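Local coordinates for protein cytosine-specific methyltransferase (PDB 3G7U) that probably methylates carbon 5 of cytosine in DNA, using S-adenosyl-L-methionine as the methyl donor, at residues I72-C81 and L110-N119; Y156-F166 and G348-I359. One frame throughout, in Å; residues are numbered along the deposited sequence.

Interaction 1: I72-C81 and L110-N119; sequences IDGIIGGPPC and LQPLFFLAEN
Gly-74 lies over one face of the Phe-114 ring, with its CA 3.8 Å from the ring centroid of Phe-114 and 23° off the ring normal, a CH-pi contact. The phenyl group gets there because CG of Phe-114 stands between its own backbone N and carbonyl carbon (chi1 79°), which swings the ring across the neighbouring strand. On the face of the sheet that bears Phe-114, Ile-76 CG2 meets Phe-114 CE1 at 3.7 Å and also leans on Leu-116 CB. The other face carries Ile-75, which crosses Leu-110 at about a right angle: its CD1 touches Leu-110 CD1 at 3.7 Å and Pro-112 CG at 3.8 Å. Between the two faces run parallel strands 74-77 and 114-119, their axes 4.7 Å apart, joined by five backbone hydrogen bonds from Phe-114 N to Asp-73 O through Glu-118 N to Gly-77 O.

Past the end of strand 74-77, Pro-79 CD rests on Ala-117 CB at 3.7 Å. Asn-119 ND2 reaches Pro-79 O at 2.9 Å, but the N-H...O angle of 116° makes this a weak bond; water 1 donates to both Pro-79 O and Glu-118 O. The bent Glu-118 chain brings OE1 to 3.5 Å from Gly-78 CA, while its OE2 pairs with Arg-164. These ends carry the Pro-Pro-Cys and Glu-Asn signatures of C5-methyltransferases, so regular backbone bonding gives way, near the predicted active-site Cys-81, to one weak amide bond and a water bridging two carbonyls.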
loop_
_atom_site.group_PDB
_atom_site.type_symbol
_atom_site.label_atom_id
_atom_site.label_comp_id
_atom_site.label_asym_id
_atom_site.label_seq_id
_atom_site.Cartn_x
_atom_site.Cartn_y
_atom_site.Cartn_z
ATOM N N ILE A 72 -12.866 -11.186 -15.054
ATOM C CA ILE A 72 -11.823 -10.823 -14.099
ATOM C C ILE A 72 -10.530 -10.776 -14.876
ATOM O O ILE A 72 -9.941 -11.800 -15.178
ATOM C CB ILE A 72 -11.829 -11.770 -12.874
ATOM C CG1 ILE A 72 -13.145 -11.577 -12.106
ATOM C CG2 ILE A 72 -10.652 -11.457 -11.923
ATOM C CD1 ILE A 72 -13.658 -12.858 -11.438
ATOM N N ASP A 73 -10.122 -9.562 -15.243
ATOM C CA ASP A 73 -8.951 -9.381 -16.070
ATOM C C ASP A 73 -7.680 -9.513 -15.259
ATOM O O ASP A 73 -6.703 -10.094 -15.724
ATOM C CB ASP A 73 -9.045 -8.054 -16.798
ATOM C CG ASP A 73 -10.292 -7.983 -17.637
ATOM O OD1 ASP A 73 -10.463 -8.894 -18.486
ATOM O OD2 ASP A 73 -11.125 -7.088 -17.402
ATOM N N GLY A 74 -7.709 -9.062 -14.010
ATOM C CA GLY A 74 -6.512 -9.235 -13.172
ATOM C C GLY A 74 -6.842 -9.686 -11.770
ATOM O O GLY A 74 -7.846 -9.255 -11.237
ATOM N N ILE A 75 -6.038 -10.585 -11.190
ATOM C CA ILE A 75 -6.114 -10.864 -9.750
ATOM C C ILE A 75 -4.812 -10.315 -9.120
ATOM O O ILE A 75 -3.707 -10.728 -9.534
ATOM C CB ILE A 75 -6.260 -12.347 -9.485
ATOM C CG1 ILE A 75 -7.695 -12.770 -9.860
ATOM C CG2 ILE A 75 -6.071 -12.720 -7.991
ATOM C CD1 ILE A 75 -7.839 -14.272 -9.917
ATOM N N ILE A 76 -4.963 -9.369 -8.184
ATOM C CA ILE A 76 -3.798 -8.759 -7.536
ATOM C C ILE A 76 -3.927 -9.013 -6.040
ATOM O O ILE A 76 -5.021 -9.278 -5.543
ATOM C CB ILE A 76 -3.658 -7.266 -7.893
ATOM C CG1 ILE A 76 -4.751 -6.436 -7.230
ATOM C CG2 ILE A 76 -3.668 -7.084 -9.475
ATOM C CD1 ILE A 76 -4.775 -4.937 -7.587
ATOM N N GLY A 77 -2.816 -9.012 -5.320
ATOM C CA GLY A 77 -2.994 -9.116 -3.885
ATOM C C GLY A 77 -1.692 -9.364 -3.159
ATOM O O GLY A 77 -0.631 -9.429 -3.784
ATOM N N GLY A 78 -1.801 -9.553 -1.857
ATOM C CA GLY A 78 -0.644 -9.906 -1.015
ATOM C C GLY A 78 -0.798 -11.251 -0.334
ATOM O O GLY A 78 -1.195 -11.297 0.813
ATOM N N PRO A 79 -0.432 -12.352 -1.008
ATOM C CA PRO A 79 -0.599 -13.634 -0.356
ATOM C C PRO A 79 0.296 -13.695 0.882
ATOM O O PRO A 79 1.465 -13.316 0.805
ATOM C CB PRO A 79 -0.133 -14.631 -1.412
ATOM C CG PRO A 79 0.646 -13.903 -2.336
ATOM C CD PRO A 79 0.103 -12.512 -2.370
ATOM N N PRO A 80 -0.258 -14.140 2.017
ATOM C CA PRO A 80 0.531 -14.194 3.242
ATOM C C PRO A 80 1.542 -15.313 3.145
ATOM O O PRO A 80 1.420 -16.216 2.332
ATOM C CB PRO A 80 -0.503 -14.532 4.323
ATOM C CG PRO A 80 -1.849 -14.362 3.678
ATOM C CD PRO A 80 -1.622 -14.637 2.235
ATOM N N CYS A 81 2.555 -15.240 3.976
ATOM C CA CYS A 81 3.577 -16.236 3.978
ATOM C C CYS A 81 4.072 -16.258 5.402
ATOM O O CYS A 81 4.115 -15.209 6.034
ATOM C CB CYS A 81 4.685 -15.791 3.022
ATOM S SG CYS A 81 6.111 -16.850 2.967
ATOM N N LEU A 110 -9.719 -19.032 -11.698
ATOM C CA LEU A 110 -10.358 -17.911 -12.369
ATOM C C LEU A 110 -9.781 -17.535 -13.715
ATOM O O LEU A 110 -10.452 -16.854 -14.497
ATOM C CB LEU A 110 -10.431 -16.671 -11.477
ATOM C CG LEU A 110 -11.446 -16.723 -10.318
ATOM C CD1 LEU A 110 -11.163 -15.670 -9.243
ATOM C CD2 LEU A 110 -12.857 -16.535 -10.895
ATOM N N GLN A 111 -8.548 -17.957 -13.980
ATOM C CA GLN A 111 -7.886 -17.641 -15.262
ATOM C C GLN A 111 -7.918 -16.160 -15.686
ATOM O O GLN A 111 -8.353 -15.851 -16.789
ATOM C CB GLN A 111 -8.432 -18.552 -16.410
ATOM C CG GLN A 111 -8.214 -20.037 -16.152
ATOM C CD GLN A 111 -6.785 -20.452 -16.440
ATOM O OE1 GLN A 111 -6.253 -20.121 -17.495
ATOM N NE2 GLN A 111 -6.163 -21.178 -15.513
ATOM N N PRO A 112 -7.424 -15.228 -14.828
ATOM C CA PRO A 112 -7.387 -13.853 -15.274
ATOM C C PRO A 112 -6.345 -13.639 -16.384
ATOM O O PRO A 112 -5.466 -14.493 -16.548
ATOM C CB PRO A 112 -6.889 -13.110 -14.017
ATOM C CG PRO A 112 -6.074 -14.131 -13.277
ATOM C CD PRO A 112 -6.886 -15.385 -13.460
ATOM N N LEU A 113 -6.424 -12.504 -17.079
ATOM C CA LEU A 113 -5.389 -12.125 -18.060
ATOM C C LEU A 113 -4.024 -11.999 -17.383
ATOM O O LEU A 113 -3.014 -12.318 -17.973
ATOM C CB LEU A 113 -5.743 -10.811 -18.748
ATOM C CG LEU A 113 -7.079 -10.836 -19.526
ATOM C CD1 LEU A 113 -7.317 -9.511 -20.204
ATOM C CD2 LEU A 113 -7.167 -12.039 -20.506
ATOM N N PHE A 114 -4.004 -11.559 -16.128
ATOM C CA PHE A 114 -2.724 -11.476 -15.408
ATOM C C PHE A 114 -2.924 -11.671 -13.902
ATOM O O PHE A 114 -4.057 -11.556 -13.386
ATOM C CB PHE A 114 -2.053 -10.131 -15.720
ATOM C CG PHE A 114 -2.616 -8.964 -14.957
ATOM C CD1 PHE A 114 -2.043 -8.573 -13.747
ATOM C CD2 PHE A 114 -3.680 -8.216 -15.460
ATOM C CE1 PHE A 114 -2.548 -7.494 -13.030
ATOM C CE2 PHE A 114 -4.192 -7.118 -14.755
ATOM C CZ PHE A 114 -3.622 -6.745 -13.548
ATOM N N PHE A 115 -1.841 -12.005 -13.196
ATOM C CA PHE A 115 -1.849 -11.892 -11.735
ATOM C C PHE A 115 -0.668 -11.035 -11.297
ATOM O O PHE A 115 0.350 -10.948 -12.006
ATOM C CB PHE A 115 -1.831 -13.251 -11.034
ATOM C CG PHE A 115 -0.564 -14.044 -11.215
ATOM C CD1 PHE A 115 0.539 -13.863 -10.349
ATOM C CD2 PHE A 115 -0.472 -15.008 -12.216
ATOM C CE1 PHE A 115 1.682 -14.607 -10.488
ATOM C CE2 PHE A 115 0.672 -15.759 -12.354
ATOM C CZ PHE A 115 1.767 -15.555 -11.501
ATOM N N LEU A 116 -0.841 -10.374 -10.164
ATOM C CA LEU A 116 0.292 -9.672 -9.528
ATOM C C LEU A 116 0.161 -10.003 -8.067
ATOM O O LEU A 116 -0.861 -9.665 -7.431
ATOM C CB LEU A 116 0.196 -8.167 -9.754
ATOM C CG LEU A 116 1.278 -7.295 -9.052
ATOM C CD1 LEU A 116 1.529 -6.060 -9.846
ATOM C CD2 LEU A 116 0.907 -6.900 -7.620
ATOM N N ALA A 117 1.201 -10.606 -7.514
ATOM C CA ALA A 117 1.301 -10.821 -6.064
ATOM C C ALA A 117 2.456 -9.990 -5.533
ATOM O O ALA A 117 3.469 -9.827 -6.216
ATOM C CB ALA A 117 1.549 -12.267 -5.756
ATOM N N GLU A 118 2.272 -9.427 -4.350
ATOM C CA GLU A 118 3.353 -8.668 -3.693
ATOM C C GLU A 118 3.693 -9.394 -2.402
ATOM O O GLU A 118 2.801 -9.917 -1.716
ATOM C CB GLU A 118 2.943 -7.216 -3.453
ATOM C CG GLU A 118 1.708 -6.982 -2.543
ATOM C CD GLU A 118 2.028 -7.000 -1.032
ATOM O OE1 GLU A 118 1.088 -6.923 -0.208
ATOM O OE2 GLU A 118 3.220 -7.069 -0.660
ATOM N N ASN A 119 4.982 -9.471 -2.060
ATOM C CA ASN A 119 5.378 -10.103 -0.820
ATOM C C ASN A 119 6.533 -9.285 -0.204
ATOM O O ASN A 119 7.270 -8.632 -0.910
ATOM C CB ASN A 119 5.847 -11.539 -1.020
ATOM C CG ASN A 119 4.697 -12.524 -1.226
ATOM O OD1 ASN A 119 4.288 -12.744 -2.359
ATOM N ND2 ASN A 119 4.202 -13.142 -0.137
HETATM O O HOH W 1 1.969 -10.590 0.911
#

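Interaction 2: Y156-F166 and G348-I359; sequences YGAPTIRTRYF and GNSVSPIVAEYI
The backbones approach most closely through the loop, with CA of Tyr-156 5.8 Å from CA of Val-355, whereas CA of Phe-166 in the strand stays 8.8 Å from CA of Ile-359. Tyr-156 turns its ring edge toward the face of Tyr-358, an offset edge-to-face pair with planes at 63° and Tyr-156 CE1 3.4 Å from Tyr-358 CD2; the Tyr-156 hydroxyl is hydrogen-bonded to Phe-183 O. Ile-354 presses its CG2 branch against the Tyr-156 carbonyl, while its CD1 reaches Gly-157 O at 3.7 Å. Two residues earlier, Ser-352 is the N-cap, right before the helix: OG, anti to its backbone N (chi1 175°), accepts from Ile-354 N and is also hydrogen-bonded to Gln-328 O. Helix 353-367 packs on strand 163-171, an antiparallel member of the Rossmann-like methyltransferase sheet, where Phe-166 CE2 lies against Val-355 CG1; Phe-166 CZ meets Val-351 CG1 edge-on at 3.9 Å. Just ahead of the helix, the family's Gly-Asn-Ser-Val motif meets Arg-162 and Arg-164 of the Arg-X-Arg motif. Each arginine has two conformers; in those described, Arg-162 grips Gly-348 O end-on with both NH1 and NH2, near the guanidinium plane, and Val-351 CG2 lies over a face of the Arg-164 guanidinium, whose NE pairs with Glu-118.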
loop_
_atom_site.group_PDB
_atom_site.type_symbol
_atom_site.label_atom_id
_atom_site.label_comp_id
_atom_site.label_asym_id
_atom_site.label_seq_id
_atom_site.Cartn_x
_atom_site.Cartn_y
_atom_site.Cartn_z
ATOM N N TYR A 156 11.027 4.790 -6.952
ATOM C CA TYR A 156 9.815 5.194 -7.677
ATOM C C TYR A 156 9.215 6.489 -7.187
ATOM O O TYR A 156 8.131 6.894 -7.629
ATOM C CB TYR A 156 8.766 4.082 -7.674
ATOM C CG TYR A 156 9.224 2.881 -8.446
ATOM C CD1 TYR A 156 8.810 2.679 -9.763
ATOM C CD2 TYR A 156 10.093 1.957 -7.876
ATOM C CE1 TYR A 156 9.246 1.569 -10.488
ATOM C CE2 TYR A 156 10.525 0.838 -8.578
ATOM C CZ TYR A 156 10.108 0.662 -9.885
ATOM O OH TYR A 156 10.528 -0.439 -10.568
ATOM N N GLY A 157 9.939 7.184 -6.320
ATOM C CA GLY A 157 9.502 8.513 -5.925
ATOM C C GLY A 157 8.618 8.459 -4.682
ATOM O O GLY A 157 7.920 9.418 -4.409
ATOM N N ALA A 158 8.623 7.365 -3.943
ATOM C CA ALA A 158 8.065 7.336 -2.599
ATOM C C ALA A 158 9.106 7.683 -1.554
ATOM O O ALA A 158 10.220 7.400 -1.741
ATOM C CB ALA A 158 7.513 6.026 -2.318
ATOM N N PRO A 159 8.727 8.285 -0.441
ATOM C CA PRO A 159 9.717 8.766 0.511
ATOM C C PRO A 159 10.217 7.721 1.462
ATOM O O PRO A 159 10.531 8.053 2.531
ATOM C CB PRO A 159 8.954 9.810 1.307
ATOM C CG PRO A 159 7.838 10.164 0.521
ATOM C CD PRO A 159 7.455 8.981 -0.266
ATOM N N THR A 160 10.233 6.470 1.081
ATOM C CA THR A 160 10.628 5.422 1.982
ATOM C C THR A 160 11.471 4.413 1.244
ATOM O O THR A 160 11.285 4.224 0.090
ATOM C CB THR A 160 9.398 4.723 2.564
ATOM O OG1 THR A 160 9.775 3.642 3.376
ATOM C CG2 THR A 160 8.546 4.216 1.500
ATOM N N ILE A 161 12.399 3.787 1.945
ATOM C CA ILE A 161 13.327 2.869 1.282
ATOM C C ILE A 161 12.895 1.409 1.402
ATOM O O ILE A 161 13.703 0.517 1.139
ATOM C CB ILE A 161 14.825 3.031 1.775
ATOM C CG1 ILE A 161 14.947 2.854 3.293
ATOM C CG2 ILE A 161 15.387 4.361 1.350
ATOM C CD1 ILE A 161 16.277 2.332 3.767
ATOM N N ARG A 162 11.647 1.140 1.784
ATOM C CA ARG A 162 11.203 -0.234 1.989
ATOM C C ARG A 162 11.304 -1.058 0.697
ATOM O O ARG A 162 11.067 -0.535 -0.387
ATOM C CB ARG A 162 9.790 -0.290 2.604
ATOM C CG ARG A 162 8.625 0.200 1.736
ATOM C CD ARG A 162 7.308 -0.461 2.192
ATOM N NE ARG A 162 6.761 0.147 3.406
ATOM C CZ ARG A 162 5.985 -0.479 4.294
ATOM N NH1 ARG A 162 5.540 0.176 5.359
ATOM N NH2 ARG A 162 5.654 -1.760 4.133
ATOM N N THR A 163 11.669 -2.329 0.819
ATOM C CA THR A 163 11.759 -3.178 -0.360
ATOM C C THR A 163 10.571 -4.141 -0.407
ATOM O O THR A 163 10.002 -4.493 0.622
ATOM C CB THR A 163 13.089 -3.952 -0.452
ATOM O OG1 THR A 163 13.234 -4.775 0.700
ATOM C CG2 THR A 163 14.279 -3.002 -0.516
ATOM N N ARG A 164 10.216 -4.570 -1.620
ATOM C CA ARG A 164 9.017 -5.378 -1.863
ATOM C C ARG A 164 9.324 -6.299 -3.031
ATOM O O ARG A 164 9.978 -5.853 -3.951
ATOM C CB ARG A 164 7.886 -4.447 -2.321
ATOM C CG ARG A 164 6.488 -4.871 -1.924
ATOM C CD ARG A 164 6.148 -4.366 -0.530
ATOM N NE ARG A 164 5.008 -5.068 0.045
ATOM C CZ ARG A 164 4.486 -4.790 1.235
ATOM N NH1 ARG A 164 3.445 -5.474 1.682
ATOM N NH2 ARG A 164 4.997 -3.826 1.982
ATOM N N TYR A 165 8.823 -7.539 -3.016
ATOM C CA TYR A 165 8.918 -8.392 -4.203
ATOM C C TYR A 165 7.588 -8.334 -4.938
ATOM O O TYR A 165 6.531 -8.333 -4.300
ATOM C CB TYR A 165 9.126 -9.831 -3.802
ATOM C CG TYR A 165 10.532 -10.200 -3.369
ATOM C CD1 TYR A 165 11.542 -10.435 -4.307
ATOM C CD2 TYR A 165 10.823 -10.375 -2.023
ATOM C CE1 TYR A 165 12.840 -10.812 -3.893
ATOM C CE2 TYR A 165 12.119 -10.750 -1.597
ATOM C CZ TYR A 165 13.106 -10.962 -2.540
ATOM O OH TYR A 165 14.355 -11.356 -2.122
ATOM N N PHE A 166 7.627 -8.278 -6.265
ATOM C CA PHE A 166 6.422 -8.447 -7.068
ATOM C C PHE A 166 6.572 -9.656 -7.963
ATOM O O PHE A 166 7.603 -9.827 -8.610
ATOM C CB PHE A 166 6.191 -7.222 -7.905
ATOM C CG PHE A 166 5.760 -6.028 -7.114
ATOM C CD1 PHE A 166 4.411 -5.765 -6.914
ATOM C CD2 PHE A 166 6.697 -5.162 -6.549
ATOM C CE1 PHE A 166 3.985 -4.622 -6.165
ATOM C CE2 PHE A 166 6.271 -4.029 -5.794
ATOM C CZ PHE A 166 4.919 -3.770 -5.619
ATOM N N GLY A 348 1.602 0.796 7.695
ATOM C CA GLY A 348 2.733 -0.127 7.674
ATOM C C GLY A 348 2.518 -1.400 6.874
ATOM O O GLY A 348 3.425 -1.856 6.189
ATOM N N ASN A 349 1.306 -1.947 6.940
ATOM C CA ASN A 349 0.899 -3.142 6.180
ATOM C C ASN A 349 0.623 -2.949 4.684
ATOM O O ASN A 349 0.211 -3.903 3.996
ATOM C CB ASN A 349 -0.386 -3.720 6.798
ATOM C CG ASN A 349 -0.139 -4.419 8.124
ATOM O OD1 ASN A 349 0.984 -4.817 8.425
ATOM N ND2 ASN A 349 -1.196 -4.564 8.933
ATOM N N SER A 350 0.792 -1.739 4.175
ATOM C CA SER A 350 0.419 -1.452 2.804
ATOM C C SER A 350 1.617 -1.438 1.874
ATOM O O SER A 350 2.728 -1.081 2.279
ATOM C CB SER A 350 -0.292 -0.096 2.720
ATOM O OG SER A 350 -1.550 -0.171 3.361
ATOM N N VAL A 351 1.372 -1.809 0.619
ATOM C CA VAL A 351 2.275 -1.486 -0.462
ATOM C C VAL A 351 2.149 0.015 -0.644
ATOM O O VAL A 351 1.032 0.541 -0.562
ATOM C CB VAL A 351 1.823 -2.141 -1.790
ATOM C CG1 VAL A 351 2.806 -1.815 -2.933
ATOM C CG2 VAL A 351 1.726 -3.599 -1.627
ATOM N N SER A 352 3.255 0.705 -0.933
ATOM C CA SER A 352 3.160 2.147 -1.328
ATOM C C SER A 352 2.290 2.319 -2.564
ATOM O O SER A 352 2.551 1.636 -3.572
ATOM C CB SER A 352 4.539 2.708 -1.694
ATOM O OG SER A 352 4.331 4.025 -2.171
ATOM N N PRO A 353 1.276 3.201 -2.514
ATOM C CA PRO A 353 0.485 3.450 -3.723
ATOM C C PRO A 353 1.294 3.967 -4.922
ATOM O O PRO A 353 0.892 3.787 -6.069
ATOM C CB PRO A 353 -0.517 4.511 -3.290
ATOM C CG PRO A 353 -0.735 4.251 -1.856
ATOM C CD PRO A 353 0.661 3.820 -1.320
ATOM N N ILE A 354 2.382 4.672 -4.646
ATOM C CA ILE A 354 3.209 5.219 -5.729
ATOM C C ILE A 354 3.925 4.082 -6.493
ATOM O O ILE A 354 3.894 4.053 -7.722
ATOM C CB ILE A 354 4.212 6.221 -5.137
ATOM C CG1 ILE A 354 3.451 7.423 -4.585
ATOM C CG2 ILE A 354 5.289 6.589 -6.200
ATOM C CD1 ILE A 354 4.397 8.472 -3.867
ATOM N N VAL A 355 4.550 3.159 -5.760
ATOM C CA VAL A 355 5.162 1.962 -6.316
ATOM C C VAL A 355 4.109 1.105 -7.025
ATOM O O VAL A 355 4.294 0.727 -8.187
ATOM C CB VAL A 355 5.834 1.123 -5.234
ATOM C CG1 VAL A 355 6.330 -0.193 -5.817
ATOM C CG2 VAL A 355 6.993 1.905 -4.595
ATOM N N ALA A 356 2.987 0.846 -6.340
ATOM C CA ALA A 356 1.904 0.056 -6.941
ATOM C C ALA A 356 1.425 0.648 -8.260
ATOM O O ALA A 356 1.296 -0.104 -9.248
ATOM C CB ALA A 356 0.718 -0.115 -5.945
ATOM N N GLU A 357 1.228 1.972 -8.317
ATOM C CA GLU A 357 0.746 2.621 -9.540
ATOM C C GLU A 357 1.712 2.407 -10.699
ATOM O O GLU A 357 1.303 2.088 -11.825
ATOM C CB GLU A 357 0.547 4.114 -9.360
ATOM C CG GLU A 357 -0.118 4.770 -10.618
ATOM C CD GLU A 357 -0.155 6.270 -10.530
ATOM O OE1 GLU A 357 0.264 6.815 -9.474
ATOM O OE2 GLU A 357 -0.610 6.902 -11.503
ATOM N N TYR A 358 2.993 2.573 -10.408
ATOM C CA TYR A 358 3.990 2.456 -11.455
ATOM C C TYR A 358 4.002 1.092 -12.108
ATOM O O TYR A 358 3.950 1.020 -13.339
ATOM C CB TYR A 358 5.382 2.831 -10.958
ATOM C CG TYR A 358 6.262 3.357 -12.089
ATOM C CD1 TYR A 358 6.320 4.728 -12.366
ATOM C CD2 TYR A 358 7.006 2.490 -12.889
ATOM C CE1 TYR A 358 7.105 5.231 -13.403
ATOM C CE2 TYR A 358 7.795 2.986 -13.934
ATOM C CZ TYR A 358 7.838 4.362 -14.178
ATOM O OH TYR A 358 8.618 4.887 -15.202
ATOM N N ILE A 359 4.098 0.043 -11.282
ATOM C CA ILE A 359 4.130 -1.349 -11.730
ATOM C C ILE A 359 2.844 -1.740 -12.460
ATOM O O ILE A 359 2.905 -2.326 -13.544
ATOM C CB ILE A 359 4.376 -2.321 -10.551
ATOM C CG1 ILE A 359 5.684 -1.980 -9.805
ATOM C CG2 ILE A 359 4.337 -3.785 -11.003
ATOM C CD1 ILE A 359 6.971 -1.961 -10.672
HETATM O O HOH W 2 3.697 -4.641 4.200
#

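Overall arrangement
Interactions 1 and 2 are both buried, with centres about 17 Å apart, and they meet along neighbouring strands 114-119 and 163-171 of one sheet. Interaction 1 joins two parallel strands within that sheet, and its polar contacts are mostly backbone hydrogen bonds. Interaction 2, nearer the centre of the chain, instead brings a loop and an antiparallel strand against helix 353-367 and the residues ahead of it, from far along the sequence, with apolar packing on the helix and arginine contacts to carbonyls before it. Their direct junction is mixed: Glu-118 OE2 forms a salt bridge with Arg-164 NE at 2.8 Å, Asn-119 O probably accepts from Tyr-165 N, and Leu-116 CD2 packs on Phe-166 CD1 at 3.7 Å.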